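Local coordinates for putative uncharacterized protein (Mycobacterium avium subsp. paratuberculosis, PDB 3GT2) that is an antigen whose NlpC/P60 domain, the part described here, belongs to the C40 peptidase family and probably acts as a cysteine peptidase, at residues 84-89 and 133-138. Sequence-based numbering, arbitrary orientation.
Sequences KILPQQ and APYMVR
Ile85 and Met136 exchange two backbone hydrogen bonds, Ile85 N to Met136 O at 2.7 Å and Met136 N to Ile85 O at 2.8 Å, which make them the antiparallel hydrogen-bonded pair; Lys84 and Val137 form the adjacent non-hydrogen-bonded one. Arg138 leaves its strand with CG anti to the backbone N (chi1 180°). Its CB rests 3.7 Å from Ile85 CG1; the chain then bends at chi3 (-57°), and the guanidinium turns back so that Ile85 CD1 lies over the centre of one face, 3.7 Å from CZ, with NE and NH1 also against this methyl. At the tip, NH2 makes a weak, bent hydrogen bond in the guanidinium plane to Gln89 O at 3.3 Å, while its stronger partner is Asp94, through a salt bridge. Strands 83-85 and 136-138 form a two-stranded antiparallel sheet within the NlpC/P60 domain, a papain-like fold, pairing a strand that precedes the four-stranded sheet in the chain with one that follows it. The Lys84 side chain crosses that of Tyr135 at about a right angle, its CG 3.3 Å from Tyr135 CB, and NZ reaches Tyr79 O. Leu86 CD2 meets the ring edge at CE1, and the selenium (SE) of selenomethionine Met136 lies 3.9 Å from Pro87 CA.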
loop_
_atom_site.group_PDB
_atom_site.type_symbol
_atom_site.label_atom_id
_atom_site.label_comp_id
_atom_site.label_asym_id
_atom_site.label_seq_id
_atom_site.Cartn_x
_atom_site.Cartn_y
_atom_site.Cartn_z
ATOM N N LYS A 84 5.904 -2.785 13.723
ATOM C CA LYS A 84 5.749 -4.137 13.207
ATOM C C LYS A 84 4.550 -4.801 13.870
ATOM O O LYS A 84 4.386 -4.723 15.093
ATOM C CB LYS A 84 7.003 -4.946 13.503
ATOM C CG LYS A 84 7.539 -5.689 12.311
ATOM C CD LYS A 84 8.204 -4.734 11.338
ATOM C CE LYS A 84 9.064 -5.495 10.347
ATOM N NZ LYS A 84 10.128 -4.637 9.782
ATOM N N ILE A 85 3.722 -5.468 13.071
ATOM C CA ILE A 85 2.486 -6.092 13.553
ATOM C C ILE A 85 2.471 -7.585 13.222
ATOM O O ILE A 85 2.830 -7.981 12.107
ATOM C CB ILE A 85 1.240 -5.464 12.847
ATOM C CG1 ILE A 85 1.147 -3.957 13.120
ATOM C CG2 ILE A 85 -0.042 -6.169 13.261
ATOM C CD1 ILE A 85 0.984 -3.612 14.608
ATOM N N LEU A 86 2.054 -8.412 14.180
ATOM C CA LEU A 86 1.766 -9.812 13.884
ATOM C C LEU A 86 0.546 -9.906 12.970
ATOM O O LEU A 86 -0.463 -9.250 13.204
ATOM C CB LEU A 86 1.507 -10.600 15.174
ATOM C CG LEU A 86 2.653 -10.582 16.175
ATOM C CD1 LEU A 86 2.191 -11.141 17.525
ATOM C CD2 LEU A 86 3.831 -11.372 15.611
ATOM N N PRO A 87 0.627 -10.736 11.925
ATOM C CA PRO A 87 -0.511 -10.828 11.004
ATOM C C PRO A 87 -1.813 -11.214 11.706
ATOM O O PRO A 87 -2.880 -10.829 11.248
ATOM C CB PRO A 87 -0.074 -11.916 10.022
ATOM C CG PRO A 87 1.424 -11.855 10.049
ATOM C CD PRO A 87 1.781 -11.531 11.471
ATOM N N GLN A 88 -1.737 -11.950 12.814
ATOM C CA GLN A 88 -2.952 -12.331 13.531
ATOM C C GLN A 88 -3.610 -11.136 14.201
ATOM O O GLN A 88 -4.742 -11.226 14.662
ATOM C CB GLN A 88 -2.663 -13.410 14.584
ATOM C CG GLN A 88 -2.010 -14.651 14.016
ATOM C CD GLN A 88 -0.615 -14.379 13.494
ATOM O OE1 GLN A 88 0.162 -13.649 14.110
ATOM N NE2 GLN A 88 -0.291 -14.966 12.350
ATOM N N GLN A 89 -2.896 -10.016 14.260
ATOM C CA GLN A 89 -3.423 -8.814 14.895
ATOM C C GLN A 89 -3.612 -7.685 13.883
ATOM O O GLN A 89 -3.709 -6.512 14.236
ATOM C CB GLN A 89 -2.511 -8.393 16.045
ATOM C CG GLN A 89 -2.373 -9.511 17.083
ATOM C CD GLN A 89 -1.449 -9.176 18.235
ATOM O OE1 GLN A 89 -0.619 -8.275 18.143
ATOM N NE2 GLN A 89 -1.584 -9.917 19.332
ATOM N N ALA A 133 5.928 -11.515 3.746
ATOM C CA ALA A 133 6.936 -11.253 4.766
ATOM C C ALA A 133 6.315 -11.567 6.121
ATOM O O ALA A 133 5.090 -11.532 6.261
ATOM C CB ALA A 133 7.379 -9.793 4.694
ATOM N N PRO A 134 7.159 -11.871 7.122
ATOM C CA PRO A 134 6.746 -12.337 8.451
ATOM C C PRO A 134 5.904 -11.343 9.250
ATOM O O PRO A 134 5.122 -11.771 10.106
ATOM C CB PRO A 134 8.079 -12.548 9.181
ATOM C CG PRO A 134 9.109 -12.596 8.153
ATOM C CD PRO A 134 8.622 -11.775 7.004
ATOM N N TYR A 135 6.094 -10.047 9.016
ATOM C CA TYR A 135 5.369 -9.032 9.768
ATOM C C TYR A 135 4.593 -8.116 8.853
ATOM O O TYR A 135 4.946 -7.936 7.681
ATOM C CB TYR A 135 6.319 -8.169 10.591
ATOM C CG TYR A 135 7.064 -8.931 11.646
ATOM C CD1 TYR A 135 6.424 -9.342 12.805
ATOM C CD2 TYR A 135 8.405 -9.230 11.487
ATOM C CE1 TYR A 135 7.105 -10.040 13.784
ATOM C CE2 TYR A 135 9.103 -9.924 12.464
ATOM C CZ TYR A 135 8.442 -10.323 13.608
ATOM O OH TYR A 135 9.113 -11.015 14.583
HETATM N N MSE A 136 3.534 -7.534 9.396
HETATM C CA MSE A 136 2.882 -6.418 8.741
HETATM C C MSE A 136 3.320 -5.127 9.430
HETATM O O MSE A 136 4.021 -5.176 10.443
HETATM C CB MSE A 136 1.363 -6.609 8.754
HETATM C CG MSE A 136 0.976 -7.809 7.930
HETATM SE SE MSE A 136 -0.879 -8.320 8.073
HETATM C CE MSE A 136 -1.736 -6.632 7.562
ATOM N N VAL A 137 2.942 -3.977 8.875
ATOM C CA VAL A 137 3.406 -2.697 9.411
ATOM C C VAL A 137 2.240 -1.748 9.596
ATOM O O VAL A 137 1.418 -1.576 8.692
ATOM C CB VAL A 137 4.452 -2.023 8.486
ATOM C CG1 VAL A 137 4.780 -0.604 8.975
ATOM C CG2 VAL A 137 5.708 -2.881 8.394
ATOM N N ARG A 138 2.164 -1.146 10.777
ATOM C CA ARG A 138 1.168 -0.114 11.041
ATOM C C ARG A 138 1.821 1.261 11.051
ATOM O O ARG A 138 2.817 1.472 11.739
ATOM C CB ARG A 138 0.482 -0.395 12.375
ATOM C CG ARG A 138 -0.583 0.616 12.772
ATOM C CD ARG A 138 -1.417 0.043 13.915
ATOM N NE ARG A 138 -2.017 -1.236 13.527
ATOM C CZ ARG A 138 -2.413 -2.173 14.384
ATOM N NH1 ARG A 138 -2.275 -1.985 15.690
ATOM N NH2 ARG A 138 -2.949 -3.305 13.936
#